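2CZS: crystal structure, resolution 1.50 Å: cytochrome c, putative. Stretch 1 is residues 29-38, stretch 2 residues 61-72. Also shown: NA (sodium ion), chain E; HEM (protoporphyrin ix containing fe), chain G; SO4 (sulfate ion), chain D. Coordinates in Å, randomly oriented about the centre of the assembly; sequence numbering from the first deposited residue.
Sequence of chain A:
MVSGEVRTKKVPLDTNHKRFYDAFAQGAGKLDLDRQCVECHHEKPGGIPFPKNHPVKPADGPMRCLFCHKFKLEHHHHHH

Stretch 1 (29-38) GKLDLDRQCV
Stretch 2 (61-72) GPMRCLFCHKFK

A short helix packs against a heme-binding loop through an apolar contact pinned by one buried aspartate, with 597 Å² of surface buried in all.

Stretch 1 is helical from Lys30, with phi/psi near -63/-38 and Gly29 (-71/144) at the N-cap. Leu33 N bonds to Gly29 O at 3.1 Å, and Asp34 N to Lys30 O at 2.8 Å. Stretch 2 begins extended: Gly61 has phi/psi 76/173, Pro62 -73/158 and Met63 -57/132. After Arg64 (-87/75) comes a weakly bonded helical turn at about 65-68, then an extended tail at Lys70 and Phe71. His69 N closes on Cys65 O at 2.8 Å. Residue numbers rise along one stretch as they fall along the other, but stretch 2 crosses the helix at a steep slant: CA to CA, Arg35 lies 5.8 Å from Pro62, Asp34 5.6 Å from Cys65, and Lys30 6.4 Å from Leu66.

Asp34 is the polar centre. Its CB points toward stretch 2, with chi1 -69° (m) and chi2 -32°. Its OD1 accepts a hydrogen bond from Leu66 N at 3.0 Å and 154°, so the carboxylate meets a backbone amide at the start of the turn. Cys65 N is also near Asp34 OD1, at 3.2 Å, but the angle is too poor for a bond. Asp34 OD2 binds the sodium ion NA at 2.9 Å. Water 1 joins the backbones by donating to Asp34 O and Met63 O, each 2.8 Å from its oxygen.

Apolar side chains pack around this centre. Leu31 (m, t) places CD2 3.8 Å from Pro62 CG. Arg35 extends (m, t, t) so that Pro62 CD lies over one face of its guanidinium, 3.6 Å from Arg35 NH1; Arg35 NE also forms a salt bridge to Asp32 OD1 at 3.5 Å. Leu33 (m, t) sets CB 3.8 Å from Leu66 CD1. Leu33 CD1 meets the edge of the Phe71 ring, 4.4 Å from Phe71 CZ. Leu66 is m, t; Phe71 has chi1 -72° (m).

Lys30 (m, t, t, m) reaches across, with NZ 3.9 Å from Leu66 CB and 3.9 Å from Phe71 CD1. Lys30 NZ is 4.0 Å from Lys70 NZ, a close pair of like charges. Lys70 NZ is held by a hydrogen bond to Leu66 O at 3.0 Å.

Cys37 SG (m) and Cys65 SG (m) touch at 3.7 Å without a disulfide. Cys65 SG is bonded to HEM CAB at 1.7 Å and Cys68 SG to HEM CAC at 2.1 Å. His69 NE2 binds HEM FE at 2.0 Å, as expected for a cytochrome c.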

# COMPACT_ATOMS: atom_id res chain seq x y z
N GLY A 29 2.87 -9.15 -8.53
CA GLY A 29 3.82 -8.05 -8.54
C GLY A 29 3.40 -6.91 -7.63
O GLY A 29 2.21 -6.57 -7.54
N LYS A 30 4.40 -6.28 -7.00
CA LYS A 30 4.14 -5.16 -6.10
C LYS A 30 3.52 -3.93 -6.76
O LYS A 30 2.73 -3.26 -6.14
CB LYS A 30 5.40 -4.80 -5.31
CG LYS A 30 5.82 -5.88 -4.30
CD LYS A 30 7.20 -5.56 -3.73
CE LYS A 30 7.52 -6.44 -2.51
NZ LYS A 30 6.63 -6.13 -1.34
N LEU A 31 3.84 -3.65 -8.03
CA LEU A 31 3.19 -2.53 -8.71
C LEU A 31 1.68 -2.80 -8.90
O LEU A 31 0.86 -1.91 -8.68
CB LEU A 31 3.85 -2.20 -10.06
CG LEU A 31 5.13 -1.37 -10.07
CD1 LEU A 31 5.48 -1.13 -11.53
CD2 LEU A 31 5.00 -0.02 -9.32
N ASP A 32 1.33 -4.02 -9.29
CA ASP A 32 -0.10 -4.36 -9.44
C ASP A 32 -0.85 -4.24 -8.11
O ASP A 32 -1.97 -3.72 -8.05
CB ASP A 32 -0.29 -5.75 -10.03
CG ASP A 32 0.15 -5.82 -11.46
OD1 ASP A 32 0.16 -4.77 -12.12
OD2 ASP A 32 0.53 -6.92 -11.90
N LEU A 33 -0.20 -4.70 -7.03
CA LEU A 33 -0.76 -4.54 -5.70
C LEU A 33 -0.88 -3.08 -5.29
O LEU A 33 -1.92 -2.67 -4.76
CB LEU A 33 0.02 -5.36 -4.69
CG LEU A 33 -0.06 -6.86 -4.96
CD1 LEU A 33 0.88 -7.61 -4.03
CD2 LEU A 33 -1.48 -7.40 -4.84
N ASP A 34 0.15 -2.28 -5.55
CA ASP A 34 0.12 -0.88 -5.21
C ASP A 34 -1.10 -0.17 -5.83
O ASP A 34 -1.67 0.71 -5.21
CB ASP A 34 1.36 -0.17 -5.74
CG ASP A 34 2.64 -0.55 -5.05
OD1 ASP A 34 2.65 -0.86 -3.85
OD2 ASP A 34 3.68 -0.44 -5.73
N ARG A 35 -1.47 -0.55 -7.05
CA ARG A 35 -2.59 0.10 -7.73
C ARG A 35 -3.87 -0.15 -6.94
O ARG A 35 -4.72 0.73 -6.89
CB ARG A 35 -2.76 -0.42 -9.18
CG ARG A 35 -1.46 -0.59 -9.97
CD ARG A 35 -1.61 -1.34 -11.34
NE ARG A 35 -0.39 -1.27 -12.17
CZ ARG A 35 0.04 -0.14 -12.71
NH1 ARG A 35 -0.66 0.97 -12.50
NH2 ARG A 35 1.14 -0.09 -13.44
N GLN A 36 -4.00 -1.35 -6.34
CA GLN A 36 -5.19 -1.69 -5.54
C GLN A 36 -5.28 -0.95 -4.21
O GLN A 36 -6.37 -0.74 -3.69
CB GLN A 36 -5.32 -3.21 -5.33
CG GLN A 36 -5.52 -4.01 -6.64
CD GLN A 36 -5.12 -5.47 -6.53
OE1 GLN A 36 -5.50 -6.17 -5.60
NE2 GLN A 36 -4.38 -5.95 -7.52
N CYS A 37 -4.15 -0.49 -3.67
CA CYS A 37 -4.19 0.27 -2.39
C CYS A 37 -4.99 1.59 -2.43
O CYS A 37 -5.52 1.99 -1.40
CB CYS A 37 -2.79 0.59 -1.86
SG CYS A 37 -1.59 -0.75 -1.99
N VAL A 38 -4.99 2.22 -3.61
CA VAL A 38 -5.61 3.54 -3.89
C VAL A 38 -7.11 3.51 -3.70
O VAL A 38 -7.74 4.55 -3.47
CB VAL A 38 -5.32 4.02 -5.36
CG1 VAL A 38 -5.49 5.55 -5.49
CG2 VAL A 38 -3.92 3.64 -5.80
N GLY A 61 3.22 5.67 -13.47
CA GLY A 61 2.93 4.51 -12.64
C GLY A 61 2.40 4.91 -11.27
O GLY A 61 2.37 6.09 -10.94
N PRO A 62 1.96 3.91 -10.48
CA PRO A 62 1.35 4.17 -9.19
C PRO A 62 2.38 4.62 -8.13
O PRO A 62 3.58 4.34 -8.26
CB PRO A 62 0.76 2.82 -8.81
CG PRO A 62 1.65 1.83 -9.48
CD PRO A 62 2.06 2.47 -10.77
N MET A 63 1.89 5.30 -7.10
CA MET A 63 2.72 5.52 -5.89
C MET A 63 3.15 4.16 -5.35
O MET A 63 2.32 3.25 -5.19
CB MET A 63 1.96 6.29 -4.84
CG MET A 63 2.88 7.01 -3.85
SD MET A 63 1.97 7.58 -2.42
CE MET A 63 0.89 8.83 -3.15
N ARG A 64 4.44 4.02 -5.06
CA ARG A 64 5.00 2.69 -4.80
C ARG A 64 4.82 2.35 -3.30
O ARG A 64 5.79 2.37 -2.53
CB ARG A 64 6.48 2.60 -5.22
CG ARG A 64 6.76 2.67 -6.71
CD ARG A 64 8.25 2.48 -6.99
NE ARG A 64 8.75 1.17 -6.56
CZ ARG A 64 10.03 0.88 -6.33
NH1 ARG A 64 10.98 1.80 -6.46
NH2 ARG A 64 10.37 -0.34 -5.95
N CYS A 65 3.59 2.01 -2.92
CA CYS A 65 3.30 1.83 -1.48
C CYS A 65 4.25 0.83 -0.84
O CYS A 65 4.80 1.06 0.26
CB CYS A 65 1.89 1.32 -1.27
SG CYS A 65 0.60 2.23 -2.13
N LEU A 66 4.40 -0.31 -1.51
CA LEU A 66 5.05 -1.48 -0.96
C LEU A 66 6.54 -1.34 -0.94
O LEU A 66 7.22 -2.19 -0.37
CB LEU A 66 4.60 -2.77 -1.65
CG LEU A 66 3.12 -3.09 -1.36
CD1 LEU A 66 2.67 -4.22 -2.29
CD2 LEU A 66 2.89 -3.46 0.14
N PHE A 67 7.04 -0.25 -1.51
CA PHE A 67 8.46 0.00 -1.51
C PHE A 67 8.83 0.57 -0.14
O PHE A 67 9.89 0.22 0.42
CB PHE A 67 8.82 0.97 -2.63
CG PHE A 67 10.27 1.24 -2.74
CD1 PHE A 67 11.17 0.19 -2.88
CD2 PHE A 67 10.75 2.54 -2.70
CE1 PHE A 67 12.53 0.43 -2.98
CE2 PHE A 67 12.12 2.79 -2.80
CZ PHE A 67 13.01 1.74 -2.93
N CYS A 68 7.97 1.44 0.39
CA CYS A 68 8.21 2.02 1.72
C CYS A 68 7.50 1.30 2.84
O CYS A 68 7.99 1.30 3.97
CB CYS A 68 7.79 3.48 1.73
SG CYS A 68 8.65 4.39 0.44
N HIS A 69 6.33 0.74 2.56
CA HIS A 69 5.54 0.04 3.58
C HIS A 69 5.62 -1.45 3.31
O HIS A 69 4.92 -1.99 2.44
CB HIS A 69 4.07 0.50 3.62
CG HIS A 69 3.88 1.96 3.86
ND1 HIS A 69 4.00 2.55 5.12
CD2 HIS A 69 3.55 2.94 3.01
CE1 HIS A 69 3.74 3.84 5.00
NE2 HIS A 69 3.46 4.10 3.73
N LYS A 70 6.53 -2.11 4.03
CA LYS A 70 6.72 -3.55 3.88
C LYS A 70 5.55 -4.36 4.42
O LYS A 70 4.87 -3.95 5.36
CB LYS A 70 8.04 -4.01 4.56
CG LYS A 70 9.32 -3.40 3.95
CD LYS A 70 9.24 -3.11 2.44
CE LYS A 70 9.65 -4.28 1.54
NZ LYS A 70 9.61 -3.88 0.10
N PHE A 71 5.28 -5.51 3.82
CA PHE A 71 4.43 -6.50 4.48
C PHE A 71 5.15 -7.00 5.72
O PHE A 71 6.38 -7.08 5.72
CB PHE A 71 4.25 -7.71 3.58
CG PHE A 71 3.37 -7.47 2.41
CD1 PHE A 71 3.90 -7.47 1.13
CD2 PHE A 71 2.00 -7.24 2.59
CE1 PHE A 71 3.11 -7.25 0.04
CE2 PHE A 71 1.18 -7.04 1.50
CZ PHE A 71 1.73 -7.01 0.20
N LYS A 72 4.38 -7.35 6.74
CA LYS A 72 4.93 -8.10 7.88
C LYS A 72 5.06 -9.55 7.44
O LYS A 72 4.69 -9.91 6.32
CB LYS A 72 4.00 -8.02 9.08
CG LYS A 72 3.76 -6.63 9.56
CD LYS A 72 2.67 -6.66 10.58
CE LYS A 72 2.51 -5.33 11.28
NZ LYS A 72 1.53 -5.43 12.41
NA NA E . 6.41 -1.06 -4.89
CHA HEM G . 2.48 7.36 6.27
CHB HEM G . 0.03 4.46 3.32
CHC HEM G . 3.14 5.32 -0.22
CHD HEM G . 6.26 6.56 3.31
C1A HEM G . 1.48 6.58 5.78
C2A HEM G . 0.20 6.28 6.39
C3A HEM G . -0.48 5.49 5.55
C4A HEM G . 0.37 5.25 4.39
CMA HEM G . -1.88 4.88 5.75
CAA HEM G . -0.26 6.82 7.77
CBA HEM G . 0.37 5.98 8.88
CGA HEM G . -0.26 6.29 10.23
O1A HEM G . -1.52 6.43 10.32
O2A HEM G . 0.50 6.40 11.24
C1B HEM G . 0.59 4.46 2.08
C2B HEM G . 0.00 3.92 0.87
C3B HEM G . 0.88 4.18 -0.11
C4B HEM G . 2.01 4.89 0.43
CMB HEM G . -1.34 3.15 0.78
CAB HEM G . 0.74 3.89 -1.63
CBB HEM G . -0.30 4.59 -2.18
C1C HEM G . 4.31 5.66 0.42
C2C HEM G . 5.61 5.81 -0.17
C3C HEM G . 6.48 6.14 0.79
C4C HEM G . 5.75 6.22 2.06
CMC HEM G . 5.88 5.56 -1.67
CAC HEM G . 7.99 6.41 0.66
CBC HEM G . 8.47 7.13 -0.37
C1D HEM G . 5.55 6.92 4.43
C2D HEM G . 6.11 7.50 5.65
C3D HEM G . 4.94 7.77 6.57
C4D HEM G . 3.78 7.33 5.84
CMD HEM G . 7.59 7.79 5.98
CAD HEM G . 4.99 8.34 8.01
CBD HEM G . 5.50 7.20 8.90
CGD HEM G . 4.47 6.09 8.99
O1D HEM G . 3.39 6.35 9.59
O2D HEM G . 4.73 4.97 8.47
NA HEM G . 1.53 5.93 4.56
NB HEM G . 1.79 5.08 1.78
NC HEM G . 4.44 5.94 1.78
ND HEM G . 4.19 6.84 4.59
FE HEM G . 3.00 5.96 3.13
S SO4 D . 14.99 0.39 -6.39
O1 SO4 D . 15.35 -0.29 -7.64
O2 SO4 D . 16.22 0.65 -5.65
O3 SO4 D . 14.28 1.64 -6.71
O4 SO4 D . 14.10 -0.44 -5.58
O HOH W 1 -0.45 3.21 -5.51